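Local coordinates for protein geobacter metallireducens SMUG1 (Geobacter metallireducens, PDB 5H9I) that is a SMUG1 protein of the UDG-like clan, an alpha/beta fold built round a short parallel sheet, which here holds xanthine in a pocket, at residues Val42-Leu45 with Ser46-Ser50; Gly119-Arg122 with Glu123-Thr127; Arg130-Ala133 with Arg134-Ala138; Arg175-Val178 with Val179-Pro183. All coordinates share one frame; numbering follows the deposited sequence. Where two conformers were deposited one is given.

Overall arrangement
Contact 3 is the hub of the set, since its strand and the helix before it touch all three other contacts. Its centre lies about 10 Å from that of contact 1, whose aromatic rings pack on F132 and F136, and about 11 Å from that of contact 2. Contacts 2 and 3 share the bound pentanoic acid, R124 and F125 coming from one, R130 and R134 from the other, with F240 completing the pocket. Contact 4, at a helix end, reaches contacts 1 and 3 through L181, and its centre is about 24 Å from that of contact 2. Xanthine binds elsewhere, about 7 Å from the V137 side chain and 9 Å from that of Y44.

Contact 1: Val42-Leu45 with Ser46-Ser50; sequences VAYL and SRFGS
V42 and S46 meet through one carbonyl oxygen that, in the serine conformer described, takes two hydrogen bonds. The helical donor S46 N lies 2.8 Å from V42 O, and in that conformer the hydroxyl S46 OG reaches the same V42 O at 2.7 Å, from the opposite face of the carbonyl plane. With OG beside its own backbone N (chi1 -60°), the hydroxyl can fold back on the preceding turn. Serine suits this place on the exposed side because its hydroxyl is short enough to do this.

The other backbone bonds run on in the i to i-4 pattern. R47 N donates to A43 O and F48 N to Y44 O, while G49 N closes the series at 2.9 Å from L45 O. This last bond is bent, 130° at the hydrogen, as expected where helix 38-48 gives out; G49 is the first residue to leave helical angles.

Apolar contacts flank these bonds. The extended chain of R47 carries its guanidinium over A43, whose CB sits beneath one face, 3.7 Å from R47 NH2; glycerol binds NH2 as well. On the inner side, Y44 and F48 cross at about a right angle, with Y44 CD1 3.9 Å from F48 CD2. The Y44 hydroxyl bonds to V137 O, and the F48 ring meets F132.

Chemically the helix end is two-sided: arginine covers the backbone at the surface and serine probably helps to satisfy it, while the aromatic pair joins the last turn to the core. K53 NZ, bonded to F48 O and S50 O, probably adds favourable charge at the carboxyl end.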
loop_
_atom_site.group_PDB
_atom_site.type_symbol
_atom_site.label_atom_id
_atom_site.label_comp_id
_atom_site.label_asym_id
_atom_site.label_seq_id
_atom_site.Cartn_x
_atom_site.Cartn_y
_atom_site.Cartn_z
ATOM N N VAL A 42 9.552 8.101 -1.551
ATOM C CA VAL A 42 9.740 9.206 -0.625
ATOM C C VAL A 42 9.085 10.490 -1.108
ATOM O O VAL A 42 8.641 11.290 -0.288
ATOM C CB VAL A 42 11.267 9.334 -0.318
ATOM C CG1 VAL A 42 11.528 10.584 0.496
ATOM C CG2 VAL A 42 11.759 8.094 0.434
ATOM N N ALA A 43 9.065 10.749 -2.426
ATOM C CA ALA A 43 8.275 11.822 -2.941
ATOM C C ALA A 43 6.800 11.767 -2.481
ATOM O O ALA A 43 6.234 12.743 -2.048
ATOM C CB ALA A 43 8.380 11.931 -4.480
ATOM N N TYR A 44 6.244 10.577 -2.613
ATOM C CA TYR A 44 4.828 10.425 -2.239
ATOM C C TYR A 44 4.692 10.625 -0.718
ATOM O O TYR A 44 3.814 11.380 -0.271
ATOM C CB TYR A 44 4.401 8.983 -2.606
ATOM C CG TYR A 44 3.057 8.549 -2.050
ATOM C CD1 TYR A 44 1.896 9.144 -2.507
ATOM C CD2 TYR A 44 2.998 7.574 -1.064
ATOM C CE1 TYR A 44 0.633 8.771 -2.021
ATOM C CE2 TYR A 44 1.719 7.217 -0.560
ATOM C CZ TYR A 44 0.584 7.841 -1.048
ATOM O OH TYR A 44 -0.643 7.517 -0.492
ATOM N N LEU A 45 5.578 10.034 0.120
ATOM C CA LEU A 45 5.505 10.220 1.545
ATOM C C LEU A 45 5.654 11.683 1.936
ATOM O O LEU A 45 4.910 12.200 2.770
ATOM C CB LEU A 45 6.554 9.451 2.294
ATOM C CG LEU A 45 6.552 7.941 2.059
ATOM C CD1 LEU A 45 7.770 7.371 2.885
ATOM C CD2 LEU A 45 5.279 7.255 2.391
ATOM N N SER A 46 6.573 12.386 1.286
ATOM C CA SER A 46 6.933 13.722 1.727
ATOM C C SER A 46 5.955 14.747 1.209
ATOM O O SER A 46 5.601 15.700 1.939
ATOM C CB SER A 46 8.274 14.068 1.168
ATOM O OG SER A 46 9.307 13.147 1.599
ATOM N N ARG A 47 5.452 14.591 0.016
ATOM C CA ARG A 47 4.537 15.550 -0.587
ATOM C C ARG A 47 3.118 15.430 -0.072
ATOM O O ARG A 47 2.375 16.424 -0.035
ATOM C CB ARG A 47 4.530 15.404 -2.118
ATOM C CG ARG A 47 5.852 15.758 -2.753
ATOM C CD ARG A 47 5.884 15.534 -4.248
ATOM N NE ARG A 47 7.288 15.482 -4.655
ATOM C CZ ARG A 47 7.691 15.378 -5.918
ATOM N NH1 ARG A 47 6.860 15.395 -6.911
ATOM N NH2 ARG A 47 8.996 15.208 -6.097
ATOM N N PHE A 48 2.722 14.182 0.280
ATOM C CA PHE A 48 1.302 13.885 0.581
ATOM C C PHE A 48 1.117 13.282 1.930
ATOM O O PHE A 48 -0.063 13.236 2.350
ATOM C CB PHE A 48 0.779 12.973 -0.515
ATOM C CG PHE A 48 0.929 13.631 -1.891
ATOM C CD1 PHE A 48 0.259 14.757 -2.192
ATOM C CD2 PHE A 48 1.681 13.042 -2.907
ATOM C CE1 PHE A 48 0.398 15.404 -3.448
ATOM C CE2 PHE A 48 1.873 13.653 -4.123
ATOM C CZ PHE A 48 1.205 14.813 -4.405
ATOM N N GLY A 49 2.138 12.932 2.664
ATOM C CA GLY A 49 1.946 12.226 3.937
ATOM C C GLY A 49 2.247 13.103 5.115
ATOM O O GLY A 49 2.530 12.501 6.207
ATOM N N SER A 50 2.155 14.457 5.053
ATOM C CA SER A 50 2.346 15.227 6.246
ATOM C C SER A 50 1.229 14.973 7.264
ATOM O O SER A 50 0.049 14.969 6.952
ATOM C CB SER A 50 2.303 16.707 5.866
ATOM O OG SER A 50 3.402 16.960 5.128
#

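Contact 2: Gly119-Arg122 with Glu123-Thr127; sequences GFIR and ERFGT. With LEA (pentanoic acid), chain H.
F125 N donates to I121 O at 2.8 Å, one of four successive i to i-4 hydrogen bonds in the last turns of helix 112-125. E123 N to G119 O is the straightest, 164° at the hydrogen, R124 N follows to F120 O, and G126 N ends the run at 2.9 Å from R122 O. G126 has a positive phi of 82°, a value that glycine adopts readily, and with the weak bond from T127 N to F125 O it forms a classic gamma turn. T127 OG1 then caps R130 N, starting the next helix.

Further out, R124 lies alongside F120, both side chains pointing the same way. Its CG packs 3.7 Å from F120 CE1, and bends at chi2 and chi3 fold the chain over so that the guanidinium, tilted 39° to the ring, can form a salt bridge with the terminal carboxylate of F240. Arginine thus supplies methylenes for the ring and charge for the chain end.

Beneath, F125 presents one ring face to pentanoic acid: the ligand's O2 sits over the ring centre, 3.5 Å from F125 CZ. I121 O lies at the edge of the same ring, in its plane, and I121 CG2 packs at 4.3 Å from F125 CD1. F131 and F240 make edge-to-face contacts with F125, and F120 and I121 turn inward, onto helix 219-235 and W83 respectively.

Such an ending, a gamma turn at a positive-phi glycine followed by a threonine N-cap, makes a short link between helix 112-125 and helix 128-132; here it also forms one wall of the pentanoic acid pocket.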
loop_
_atom_site.group_PDB
_atom_site.type_symbol
_atom_site.label_atom_id
_atom_site.label_comp_id
_atom_site.label_asym_id
_atom_site.label_seq_id
_atom_site.Cartn_x
_atom_site.Cartn_y
_atom_site.Cartn_z
ATOM N N GLY A 119 -8.683 6.854 -9.234
ATOM C CA GLY A 119 -9.565 7.600 -10.096
ATOM C C GLY A 119 -10.811 8.084 -9.336
ATOM O O GLY A 119 -11.330 9.180 -9.579
ATOM N N PHE A 120 -11.286 7.266 -8.424
ATOM C CA PHE A 120 -12.441 7.600 -7.570
ATOM C C PHE A 120 -12.031 8.703 -6.633
ATOM O O PHE A 120 -12.734 9.629 -6.445
ATOM C CB PHE A 120 -12.843 6.320 -6.824
ATOM C CG PHE A 120 -13.781 6.454 -5.630
ATOM C CD1 PHE A 120 -15.000 6.925 -5.765
ATOM C CD2 PHE A 120 -13.415 5.927 -4.425
ATOM C CE1 PHE A 120 -15.879 6.955 -4.674
ATOM C CE2 PHE A 120 -14.251 5.925 -3.345
ATOM C CZ PHE A 120 -15.506 6.465 -3.487
ATOM N N ILE A 121 -10.843 8.600 -6.096
ATOM C CA ILE A 121 -10.409 9.734 -5.231
ATOM C C ILE A 121 -10.301 11.034 -6.018
ATOM O O ILE A 121 -10.719 12.107 -5.484
ATOM C CB ILE A 121 -9.066 9.309 -4.599
ATOM C CG1 ILE A 121 -9.261 8.259 -3.499
ATOM C CG2 ILE A 121 -8.341 10.575 -4.069
ATOM C CD1 ILE A 121 -8.068 7.462 -3.048
ATOM N N ARG A 122 -9.762 11.011 -7.210
ATOM C CA ARG A 122 -9.669 12.182 -8.030
ATOM C C ARG A 122 -11.054 12.756 -8.329
ATOM O O ARG A 122 -11.279 13.907 -8.285
ATOM C CB ARG A 122 -8.890 11.915 -9.330
ATOM C CG ARG A 122 -8.864 13.086 -10.296
ATOM C CD ARG A 122 -7.964 12.908 -11.509
ATOM N NE ARG A 122 -8.205 11.635 -12.138
ATOM C CZ ARG A 122 -7.345 10.967 -12.908
ATOM N NH1 ARG A 122 -6.162 11.457 -13.230
ATOM N NH2 ARG A 122 -7.708 9.776 -13.372
ATOM N N GLU A 123 -11.944 11.886 -8.703
ATOM C CA GLU A 123 -13.343 12.338 -8.938
ATOM C C GLU A 123 -13.918 12.930 -7.704
ATOM O O GLU A 123 -14.697 13.929 -7.861
ATOM C CB GLU A 123 -14.171 11.129 -9.396
ATOM C CG GLU A 123 -13.829 10.683 -10.789
ATOM C CD GLU A 123 -14.513 9.361 -11.153
ATOM O OE1 GLU A 123 -15.255 8.782 -10.293
ATOM O OE2 GLU A 123 -14.254 8.937 -12.304
ATOM N N ARG A 124 -13.745 12.407 -6.520
ATOM C CA ARG A 124 -14.421 12.914 -5.296
ATOM C C ARG A 124 -13.725 14.193 -4.841
ATOM O O ARG A 124 -14.394 15.124 -4.371
ATOM C CB ARG A 124 -14.422 11.929 -4.207
ATOM C CG ARG A 124 -15.240 10.635 -4.375
ATOM C CD ARG A 124 -16.720 10.938 -4.541
ATOM N NE ARG A 124 -17.271 11.426 -3.276
ATOM C CZ ARG A 124 -18.583 11.638 -3.101
ATOM N NH1 ARG A 124 -19.367 11.345 -4.101
ATOM N NH2 ARG A 124 -19.015 12.103 -1.961
ATOM N N PHE A 125 -12.405 14.319 -4.966
ATOM C CA PHE A 125 -11.669 15.413 -4.318
ATOM C C PHE A 125 -11.057 16.400 -5.222
ATOM O O PHE A 125 -10.701 17.525 -4.782
ATOM C CB PHE A 125 -10.543 14.779 -3.451
ATOM C CG PHE A 125 -11.024 14.091 -2.234
ATOM C CD1 PHE A 125 -11.545 12.777 -2.306
ATOM C CD2 PHE A 125 -11.136 14.763 -1.020
ATOM C CE1 PHE A 125 -12.038 12.205 -1.153
ATOM C CE2 PHE A 125 -11.602 14.126 0.110
ATOM C CZ PHE A 125 -12.071 12.831 0.040
ATOM N N GLY A 126 -10.878 16.120 -6.496
ATOM C CA GLY A 126 -10.331 16.999 -7.469
ATOM C C GLY A 126 -8.828 17.094 -7.525
ATOM O O GLY A 126 -8.203 16.812 -8.512
ATOM N N THR A 127 -8.331 17.684 -6.468
ATOM C CA THR A 127 -6.850 17.863 -6.285
ATOM C C THR A 127 -6.316 17.022 -5.203
ATOM O O THR A 127 -6.947 16.630 -4.249
ATOM C CB THR A 127 -6.414 19.307 -5.973
ATOM O OG1 THR A 127 -6.912 19.668 -4.654
ATOM C CG2 THR A 127 -7.002 20.289 -6.961
HETATM C C2 LEA H . -14.678 15.564 -1.200
HETATM O O2 LEA H . -14.771 14.423 -1.578
HETATM C C3 LEA H . -14.723 15.811 0.242
HETATM C C4 LEA H . -15.913 16.658 0.443
HETATM C C5 LEA H . -15.591 18.098 0.674
HETATM C C6 LEA H . -16.803 18.939 1.162
HETATM O O1 LEA H . -14.587 16.491 -1.977
#

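Contact 3: Arg130-Ala133 with Arg134-Ala138; sequences RFFA and RFFVA. With LEA (pentanoic acid), chain H.
F131 O receives two backbone bonds as the chain turns from helix to strand. F135 N, 2.9 Å from F131 O, lies in its carbonyl plane, whereas R134 N, 3.1 Å from F131 O, comes from above that plane.

On the pocket side, R130 NH1 donates an almost straight bond (173°) to O1 of pentanoic acid at 2.7 Å, and also bonds to F125 O. A bend at chi3, 67°, helps bring the guanidinium round to the acid, and its NH2 lies by C5 of the ligand's chain. R134 sends NH2 to the aliphatic carbon C3.

The interior is aromatic. CB of F135 sits over a face of the F131 ring, 3.5 Å from its centroid, a CH-pi contact; the two rings are nearly parallel but slid so far apart that they hardly overlap. F132 CD1 packs 3.9 Å from F136 CD1, and the F132 CA-H points to F135 O, with CA 3.4 Å from that oxygen. It may partly compensate F135 O, which is buried and has no hydrogen-bond partner in the model.

Helix 128-132 thereby lies against outer strand 135-139, which pairs with strand 55-59. The F131 side chain touches W118 and I121 of helix 112-125, while F132 turns to helix 38-48.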
loop_
_atom_site.group_PDB
_atom_site.type_symbol
_atom_site.label_atom_id
_atom_site.label_comp_id
_atom_site.label_asym_id
_atom_site.label_seq_id
_atom_site.Cartn_x
_atom_site.Cartn_y
_atom_site.Cartn_z
ATOM N N ARG A 130 -6.792 18.502 -1.663
ATOM C CA ARG A 130 -8.067 18.300 -0.945
ATOM C C ARG A 130 -8.207 16.915 -0.319
ATOM O O ARG A 130 -8.801 16.813 0.761
ATOM C CB ARG A 130 -9.207 18.593 -1.820
ATOM C CG ARG A 130 -9.274 20.051 -2.276
ATOM C CD ARG A 130 -10.570 20.460 -2.954
ATOM N NE ARG A 130 -11.651 20.410 -1.929
ATOM C CZ ARG A 130 -12.587 19.469 -1.710
ATOM N NH1 ARG A 130 -12.695 18.357 -2.399
ATOM N NH2 ARG A 130 -13.504 19.744 -0.764
ATOM N N PHE A 131 -7.602 15.901 -0.945
ATOM C CA PHE A 131 -7.568 14.536 -0.374
ATOM C C PHE A 131 -6.663 14.387 0.775
ATOM O O PHE A 131 -7.011 14.006 1.868
ATOM C CB PHE A 131 -7.318 13.504 -1.515
ATOM C CG PHE A 131 -7.302 12.126 -1.037
ATOM C CD1 PHE A 131 -8.477 11.501 -0.620
ATOM C CD2 PHE A 131 -6.128 11.400 -1.005
ATOM C CE1 PHE A 131 -8.383 10.178 -0.176
ATOM C CE2 PHE A 131 -6.079 10.120 -0.612
ATOM C CZ PHE A 131 -7.234 9.458 -0.205
ATOM N N PHE A 132 -5.390 14.772 0.553
ATOM C CA PHE A 132 -4.377 14.517 1.523
ATOM C C PHE A 132 -4.446 15.456 2.691
ATOM O O PHE A 132 -3.772 15.240 3.720
ATOM C CB PHE A 132 -2.972 14.471 0.891
ATOM C CG PHE A 132 -2.780 13.297 -0.097
ATOM C CD1 PHE A 132 -2.663 12.035 0.410
ATOM C CD2 PHE A 132 -2.717 13.509 -1.447
ATOM C CE1 PHE A 132 -2.472 10.970 -0.460
ATOM C CE2 PHE A 132 -2.554 12.452 -2.337
ATOM C CZ PHE A 132 -2.406 11.220 -1.788
ATOM N N ALA A 133 -5.276 16.491 2.590
ATOM C CA ALA A 133 -5.542 17.291 3.788
ATOM C C ALA A 133 -6.041 16.403 4.902
ATOM O O ALA A 133 -5.741 16.691 6.091
ATOM C CB ALA A 133 -6.581 18.313 3.484
ATOM N N ARG A 134 -6.812 15.364 4.605
ATOM C CA ARG A 134 -7.423 14.536 5.637
ATOM C C ARG A 134 -7.118 13.055 5.533
ATOM O O ARG A 134 -7.353 12.352 6.453
ATOM C CB ARG A 134 -8.946 14.689 5.636
ATOM C CG ARG A 134 -9.532 16.036 6.032
ATOM C CD ARG A 134 -11.079 15.906 5.968
ATOM N NE ARG A 134 -11.604 16.275 4.679
ATOM C CZ ARG A 134 -12.626 15.715 4.049
ATOM N NH1 ARG A 134 -13.247 14.691 4.546
ATOM N NH2 ARG A 134 -13.006 16.232 2.883
ATOM N N PHE A 135 -6.633 12.604 4.375
ATOM C CA PHE A 135 -6.491 11.193 4.110
ATOM C C PHE A 135 -5.028 10.817 3.786
ATOM O O PHE A 135 -4.224 11.658 3.354
ATOM C CB PHE A 135 -7.377 10.801 2.919
ATOM C CG PHE A 135 -8.852 10.893 3.197
ATOM C CD1 PHE A 135 -9.480 12.044 3.009
ATOM C CD2 PHE A 135 -9.531 9.794 3.743
ATOM C CE1 PHE A 135 -10.827 12.157 3.236
ATOM C CE2 PHE A 135 -10.848 9.875 4.011
ATOM C CZ PHE A 135 -11.479 11.028 3.788
ATOM N N PHE A 136 -4.732 9.527 3.898
ATOM C CA PHE A 136 -3.506 8.979 3.363
ATOM C C PHE A 136 -3.757 7.559 2.918
ATOM O O PHE A 136 -4.698 6.911 3.427
ATOM C CB PHE A 136 -2.348 9.098 4.335
ATOM C CG PHE A 136 -0.987 8.832 3.720
ATOM C CD1 PHE A 136 -0.509 9.688 2.736
ATOM C CD2 PHE A 136 -0.200 7.803 4.165
ATOM C CE1 PHE A 136 0.769 9.460 2.160
ATOM C CE2 PHE A 136 1.048 7.592 3.617
ATOM C CZ PHE A 136 1.516 8.385 2.574
ATOM N N VAL A 137 -2.892 7.008 2.074
ATOM C CA VAL A 137 -2.958 5.608 1.635
ATOM C C VAL A 137 -1.611 4.943 1.787
ATOM O O VAL A 137 -0.611 5.470 1.316
ATOM C CB VAL A 137 -3.441 5.492 0.112
ATOM C CG1 VAL A 137 -3.572 4.068 -0.314
ATOM C CG2 VAL A 137 -4.762 6.241 -0.073
ATOM N N ALA A 138 -1.568 3.817 2.442
ATOM C CA ALA A 138 -0.360 3.054 2.657
ATOM C C ALA A 138 -0.591 1.587 2.487
ATOM O O ALA A 138 -1.726 1.161 2.489
ATOM C CB ALA A 138 0.140 3.300 4.076
HETATM C C2 LEA H . -14.678 15.564 -1.200
HETATM O O2 LEA H . -14.771 14.423 -1.578
HETATM C C3 LEA H . -14.723 15.811 0.242
HETATM C C4 LEA H . -15.913 16.658 0.443
HETATM C C5 LEA H . -15.591 18.098 0.674
HETATM C C6 LEA H . -16.803 18.939 1.162
HETATM O O1 LEA H . -14.587 16.491 -1.977
#

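Contact 4: Arg175-Val178 with Val179-Pro183; sequences RRTV and VLLRP
V178, with V179 and T177, carries the turn that ends helix 160-181. V178 O accepts the hydrogen bond of R182 N at 2.9 Å, and P183 CD also rests near it, 3.5 Å from V178 O. The side chains of V178 and P183 cross at about a right angle, with CG1 of V178 4.1 Å from P183 CD, before V178 continues onto L201.

V179 N bonds to R175 O at 2.9 Å. Chi1 of V179, 168°, places CG2 beside the backbone N, and this methyl lies against the same carbonyl, 3.3 Å from R175 O. The branched side chain therefore probably helps to shield a backbone bond on the exposed side.

T177 O takes L181 N in a bond of 163° at the hydrogen, as straight as that of V179 N to R175 O. Alongside it, T177 CG2 and L181 CD1 touch at 3.8 Å, the two side chains pointing the same way. The hydroxyl of T177 is bonded to A173 O, one turn back, so threonine can offer its methyl to a buried neighbour.

Chemically, the positive phi of R182, 59°, takes the chain out of the helix, and P183, lacking an N-H, cannot continue the bonding pattern, which is consistent with the helix ending here; the proline ring instead packs beside V178 O.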
loop_
_atom_site.group_PDB
_atom_site.type_symbol
_atom_site.label_atom_id
_atom_site.label_comp_id
_atom_site.label_asym_id
_atom_site.label_seq_id
_atom_site.Cartn_x
_atom_site.Cartn_y
_atom_site.Cartn_z
ATOM N N ARG A 175 1.737 0.541 13.418
ATOM C CA ARG A 175 1.591 1.269 14.624
ATOM C C ARG A 175 2.361 2.624 14.618
ATOM O O ARG A 175 1.782 3.611 15.035
ATOM C CB ARG A 175 2.036 0.433 15.836
ATOM C CG ARG A 175 1.047 -0.643 16.213
ATOM C CD ARG A 175 1.455 -1.356 17.444
ATOM N NE ARG A 175 2.577 -2.243 17.312
ATOM C CZ ARG A 175 2.467 -3.530 16.967
ATOM N NH1 ARG A 175 1.309 -4.082 16.730
ATOM N NH2 ARG A 175 3.583 -4.238 16.866
ATOM N N ARG A 176 3.607 2.622 14.123
ATOM C CA ARG A 176 4.335 3.838 14.033
ATOM C C ARG A 176 3.622 4.866 13.108
ATOM O O ARG A 176 3.578 6.060 13.441
ATOM C CB ARG A 176 5.715 3.570 13.479
ATOM C CG ARG A 176 6.655 2.901 14.504
ATOM C CD ARG A 176 7.872 2.442 13.885
ATOM N NE ARG A 176 8.901 2.131 14.912
ATOM C CZ ARG A 176 9.990 1.444 14.665
ATOM N NH1 ARG A 176 10.293 0.881 13.506
ATOM N NH2 ARG A 176 10.823 1.296 15.737
ATOM N N THR A 177 3.075 4.376 12.014
ATOM C CA THR A 177 2.353 5.254 11.081
ATOM C C THR A 177 1.181 5.920 11.751
ATOM O O THR A 177 0.861 7.118 11.587
ATOM C CB THR A 177 1.966 4.456 9.828
ATOM O OG1 THR A 177 3.123 3.930 9.210
ATOM C CG2 THR A 177 1.162 5.338 8.906
ATOM N N VAL A 178 0.447 5.109 12.529
ATOM C CA VAL A 178 -0.733 5.627 13.216
ATOM C C VAL A 178 -0.337 6.601 14.349
ATOM O O VAL A 178 -1.005 7.624 14.553
ATOM C CB VAL A 178 -1.616 4.429 13.737
ATOM C CG1 VAL A 178 -2.654 4.888 14.754
ATOM C CG2 VAL A 178 -2.246 3.776 12.529
ATOM N N VAL A 179 0.718 6.298 15.079
ATOM C CA VAL A 179 1.149 7.253 16.108
ATOM C C VAL A 179 1.597 8.579 15.453
ATOM O O VAL A 179 1.304 9.637 15.999
ATOM C CB VAL A 179 2.294 6.670 16.945
ATOM C CG1 VAL A 179 2.984 7.766 17.836
ATOM C CG2 VAL A 179 1.717 5.507 17.782
ATOM N N LEU A 180 2.247 8.500 14.257
ATOM C CA LEU A 180 2.637 9.792 13.618
ATOM C C LEU A 180 1.467 10.574 13.034
ATOM O O LEU A 180 1.343 11.804 13.201
ATOM C CB LEU A 180 3.585 9.452 12.554
ATOM C CG LEU A 180 4.112 10.667 11.665
ATOM C CD1 LEU A 180 5.033 11.504 12.507
ATOM C CD2 LEU A 180 4.738 10.203 10.402
ATOM N N LEU A 181 0.585 9.889 12.264
ATOM C CA LEU A 181 -0.457 10.575 11.511
ATOM C C LEU A 181 -1.654 10.881 12.331
ATOM O O LEU A 181 -2.437 11.739 12.002
ATOM C CB LEU A 181 -0.840 9.747 10.254
ATOM C CG LEU A 181 0.305 9.497 9.295
ATOM C CD1 LEU A 181 -0.325 8.720 8.149
ATOM C CD2 LEU A 181 0.976 10.726 8.716
ATOM N N ARG A 182 -1.846 10.121 13.393
ATOM C CA ARG A 182 -2.956 10.332 14.307
ATOM C C ARG A 182 -4.368 10.251 13.710
ATOM O O ARG A 182 -5.185 11.038 14.026
ATOM C CB ARG A 182 -2.772 11.647 15.077
ATOM C CG ARG A 182 -1.418 11.737 15.785
ATOM C CD ARG A 182 -1.298 12.954 16.705
ATOM N NE ARG A 182 -1.191 14.213 15.988
ATOM C CZ ARG A 182 -0.069 14.700 15.437
ATOM N NH1 ARG A 182 1.071 14.024 15.507
ATOM N NH2 ARG A 182 -0.081 15.849 14.801
ATOM N N PRO A 183 -4.651 9.248 12.890
ATOM C CA PRO A 183 -5.968 9.212 12.342
ATOM C C PRO A 183 -7.034 8.800 13.372
ATOM O O PRO A 183 -6.669 8.114 14.338
ATOM C CB PRO A 183 -5.864 8.066 11.291
ATOM C CG PRO A 183 -4.760 7.197 11.867
ATOM C CD PRO A 183 -3.766 8.117 12.512
#